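Local structure of aerotolerance-related membrane protein (Bacteroides fragilis, 4JDU) at residues Ile137-Leu142 with Gln179-Glu184. The protein is an aerotolerance-related membrane protein whose von Willebrand factor type A domain, the part described here, binds calcium and probably mediates metal-dependent protein contacts. The protein carries 6 engineered substitutions. Sequence-based numbering, arbitrary orientation.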
ATOM      1  N   ILE A 137       1.346  -0.033 -17.026  1.00 21.24           N
ATOM      2  CA  ILE A 137       1.291  -0.612 -15.681  1.00 19.71           C
ATOM      3  C   ILE A 137       0.231   0.095 -14.847  1.00 22.30           C
ATOM      4  O   ILE A 137       0.389   1.265 -14.482  1.00 21.74           O
ATOM      5  CB  ILE A 137       2.647  -0.502 -14.945  1.00 19.40           C
ATOM      6  CG1 ILE A 137       3.762  -1.204 -15.719  1.00 23.08           C
ATOM      7  CG2 ILE A 137       2.534  -1.063 -13.517  1.00 19.40           C
ATOM      8  CD1 ILE A 137       5.141  -0.939 -15.148  1.00 23.45           C
ATOM      9  N   GLN A 138      -0.851  -0.618 -14.548  1.00 20.20           N
ATOM     10  CA  GLN A 138      -1.957  -0.052 -13.777  1.00 17.82           C
ATOM     11  C   GLN A 138      -1.566   0.219 -12.329  1.00 16.18           C
ATOM     12  O   GLN A 138      -0.863  -0.577 -11.704  1.00 17.84           O
ATOM     13  CB  GLN A 138      -3.131  -1.030 -13.799  1.00 21.32           C
ATOM     14  CG  GLN A 138      -4.309  -0.632 -12.927  1.00 23.96           C
ATOM     15  CD  GLN A 138      -5.396  -1.683 -12.943  1.00 25.81           C
ATOM     16  OE1 GLN A 138      -5.206  -2.797 -12.443  1.00 23.88           O
ATOM     17  NE2 GLN A 138      -6.540  -1.344 -13.536  1.00 29.48           N
ATOM     18  N   VAL A 139      -2.023   1.347 -11.796  1.00 15.16           N
ATOM     19  CA  VAL A 139      -1.810   1.648 -10.380  1.00 14.90           C
ATOM     20  C   VAL A 139      -3.146   1.786  -9.663  1.00 14.82           C
ATOM     21  O   VAL A 139      -3.956   2.667  -9.982  1.00 16.31           O
ATOM     22  CB  VAL A 139      -1.004   2.930 -10.155  1.00 16.36           C
ATOM     23  CG1 VAL A 139      -0.698   3.103  -8.672  1.00 16.73           C
ATOM     24  CG2 VAL A 139       0.277   2.918 -10.976  1.00 18.03           C
ATOM     25  N   ASN A 140      -3.352   0.881  -8.710  1.00 14.54           N
ATOM     26  CA  ASN A 140      -4.541   0.841  -7.867  1.00 14.35           C
ATOM     27  C   ASN A 140      -4.175   1.314  -6.475  1.00 15.31           C
ATOM     28  O   ASN A 140      -3.034   1.171  -6.038  1.00 14.61           O
ATOM     29  CB  ASN A 140      -5.067  -0.596  -7.791  1.00 16.36           C
ATOM     30  CG  ASN A 140      -5.355  -1.178  -9.162  1.00 16.78           C
ATOM     31  OD1 ASN A 140      -6.318  -0.778  -9.825  1.00 17.61           O
ATOM     32  ND2 ASN A 140      -4.524  -2.131  -9.597  1.00 18.76           N
ATOM     33  N   VAL A 141      -5.150   1.862  -5.765  1.00 14.52           N
ATOM     34  CA  VAL A 141      -4.907   2.320  -4.404  1.00 15.74           C
ATOM     35  C   VAL A 141      -5.980   1.811  -3.445  1.00 15.75           C
ATOM     36  O   VAL A 141      -7.189   1.976  -3.692  1.00 16.58           O
ATOM     37  CB  VAL A 141      -4.830   3.863  -4.329  1.00 14.68           C
ATOM     38  CG1 VAL A 141      -4.531   4.304  -2.906  1.00 17.31           C
ATOM     39  CG2 VAL A 141      -3.769   4.410  -5.286  1.00 16.13           C
ATOM     40  N   LEU A 142      -5.535   1.165  -2.368  1.00 15.18           N
ATOM     41  CA  LEU A 142      -6.424   0.762  -1.287  1.00 15.44           C
ATOM     42  C   LEU A 142      -6.146   1.688  -0.111  1.00 14.49           C
ATOM     43  O   LEU A 142      -5.041   1.697   0.449  1.00 15.75           O
ATOM     44  CB  LEU A 142      -6.209  -0.704  -0.903  1.00 17.71           C
ATOM     45  CG  LEU A 142      -6.225  -1.690  -2.070  1.00 25.62           C
ATOM     46  CD1 LEU A 142      -6.081  -3.123  -1.590  1.00 22.32           C
ATOM     47  CD2 LEU A 142      -7.471  -1.516  -2.924  1.00 32.58           C
ATOM     48  N   GLN A 179      -7.574   8.861  -4.487  1.00 17.89           N
ATOM     49  CA  GLN A 179      -8.425   8.776  -5.666  1.00 18.38           C
ATOM     50  C   GLN A 179      -7.722   9.330  -6.899  1.00 19.78           C
ATOM     51  O   GLN A 179      -7.855   8.780  -8.000  1.00 18.88           O
ATOM     52  CB  GLN A 179      -9.752   9.495  -5.421  1.00 19.31           C
ATOM     53  CG  GLN A 179     -10.650   8.780  -4.400  1.00 22.86           C
ATOM     54  CD  GLN A 179     -11.833   9.624  -3.968  1.00 31.10           C
ATOM     55  OE1 GLN A 179     -11.768  10.853  -3.976  1.00 35.27           O
ATOM     56  NE2 GLN A 179     -12.919   8.969  -3.576  1.00 36.92           N
ATOM     57  N   GLU A 180      -6.956  10.402  -6.728  1.00 17.55           N
ATOM     58  CA  GLU A 180      -6.297  11.003  -7.879  1.00 20.41           C
ATOM     59  C   GLU A 180      -5.179  10.083  -8.377  1.00 21.10           C
ATOM     60  O   GLU A 180      -4.964   9.942  -9.586  1.00 19.90           O
ATOM     61  CB  GLU A 180      -5.766  12.396  -7.541  1.00 21.18           C
ATOM     62  CG  GLU A 180      -5.321  13.182  -8.766  1.00 20.98           C
ATOM     63  CD  GLU A 180      -4.652  14.496  -8.416  1.00 24.20           C
ATOM     64  OE1 GLU A 180      -4.451  14.759  -7.210  1.00 27.82           O
ATOM     65  OE2 GLU A 180      -4.316  15.253  -9.354  1.00 26.73           O
ATOM     66  N   ILE A 181      -4.476   9.456  -7.447  1.00 17.45           N
ATOM     67  CA  ILE A 181      -3.414   8.511  -7.805  1.00 18.56           C
ATOM     68  C   ILE A 181      -3.969   7.347  -8.619  1.00 18.25           C
ATOM     69  O   ILE A 181      -3.423   7.006  -9.674  1.00 15.38           O
ATOM     70  CB  ILE A 181      -2.666   8.000  -6.563  1.00 16.47           C
ATOM     71  CG1 ILE A 181      -1.882   9.151  -5.918  1.00 19.62           C
ATOM     72  CG2 ILE A 181      -1.723   6.849  -6.927  1.00 18.67           C
ATOM     73  CD1 ILE A 181      -1.387   8.848  -4.505  1.00 24.04           C
ATOM     74  N   ALA A 182      -5.070   6.764  -8.161  1.00 15.96           N
ATOM     75  CA  ALA A 182      -5.682   5.656  -8.887  1.00 17.55           C
ATOM     76  C   ALA A 182      -6.200   6.103 -10.245  1.00 17.83           C
ATOM     77  O   ALA A 182      -6.057   5.376 -11.238  1.00 18.22           O
ATOM     78  CB  ALA A 182      -6.807   5.032  -8.069  1.00 17.82           C
ATOM     79  N   LYS A 183      -6.813   7.287 -10.307  1.00 16.62           N
ATOM     80  CA  LYS A 183      -7.313   7.813 -11.575  1.00 18.98           C
ATOM     81  C   LYS A 183      -6.177   7.943 -12.584  1.00 18.62           C
ATOM     82  O   LYS A 183      -6.269   7.437 -13.713  1.00 20.21           O
ATOM     83  CB  LYS A 183      -7.992   9.169 -11.365  1.00 19.45           C
ATOM     84  CG  LYS A 183      -8.248   9.922 -12.672  1.00 23.69           C
ATOM     85  CD  LYS A 183      -8.627  11.374 -12.403  1.00 29.11           C
ATOM     86  CE  LYS A 183      -8.752  12.158 -13.699  1.00 36.67           C
ATOM     87  NZ  LYS A 183      -9.092  13.583 -13.426  1.00 39.16           N
ATOM     88  N   GLU A 184      -5.097   8.603 -12.179  1.00 18.81           N
ATOM     89  CA  GLU A 184      -3.997   8.830 -13.103  1.00 19.01           C
ATOM     90  C   GLU A 184      -3.247   7.539 -13.393  1.00 21.13           C
ATOM     91  O   GLU A 184      -2.575   7.437 -14.417  1.00 21.76           O
ATOM     92  CB  GLU A 184      -3.050   9.910 -12.573  1.00 18.24           C
ATOM     93  CG  GLU A 184      -3.685  11.300 -12.493  1.00 23.23           C
ATOM     94  CD  GLU A 184      -4.171  11.844 -13.825  1.00 29.10           C
ATOM     95  OE1 GLU A 184      -5.049  12.733 -13.804  1.00 38.02           O
ATOM     96  OE2 GLU A 184      -3.675  11.409 -14.890  1.00 33.23           O
TER
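Val-139 and Val-141 of a strand of the main mixed sheet, one in from its edge, face Ile-181 and Ala-182 on a helix running nearly antiparallel to it, at 158°. The segment axes come within 6.8 Å, close for a helix lying on a sheet, and the methyl of Ala-182 leaves room for it. No hydrogen bond joins the segments; the contact is apolar and buried.

Val-141 brings its CG2 methyl, anti to the carbonyl carbon, up to the helix, where it meets Ile-181 CG2 at 3.6 Å; the two side chains cross at about a right angle. The same valine methyl lies 4.2 Å from Ala-182 CB. Two residues back on the strand, Val-139 CG1 reaches Ile-181 CG2 more loosely, at 4.3 Å. Beta-branching suits both valines to a strand and gives a short, broad surface, while alanine lets the helix backbone approach: Val-139 O stands 3.6 Å from Ala-182 CA.

Asn-140 points away from the helix, and its ND2 donates to Gln-138 OE1 at 3.0 Å, from above the carbonyl plane, while its OD1 accepts from Ile-188 N.

This is the strand-helix packing of the Rossmann-like vWA fold. Strand 138-143 runs parallel between strands 109-116 and 189-191; Tyr-189 touches Val-141 and Ala-182, and helix 125-134 flanks helix 175-184, with Ala-125 against Ile-181.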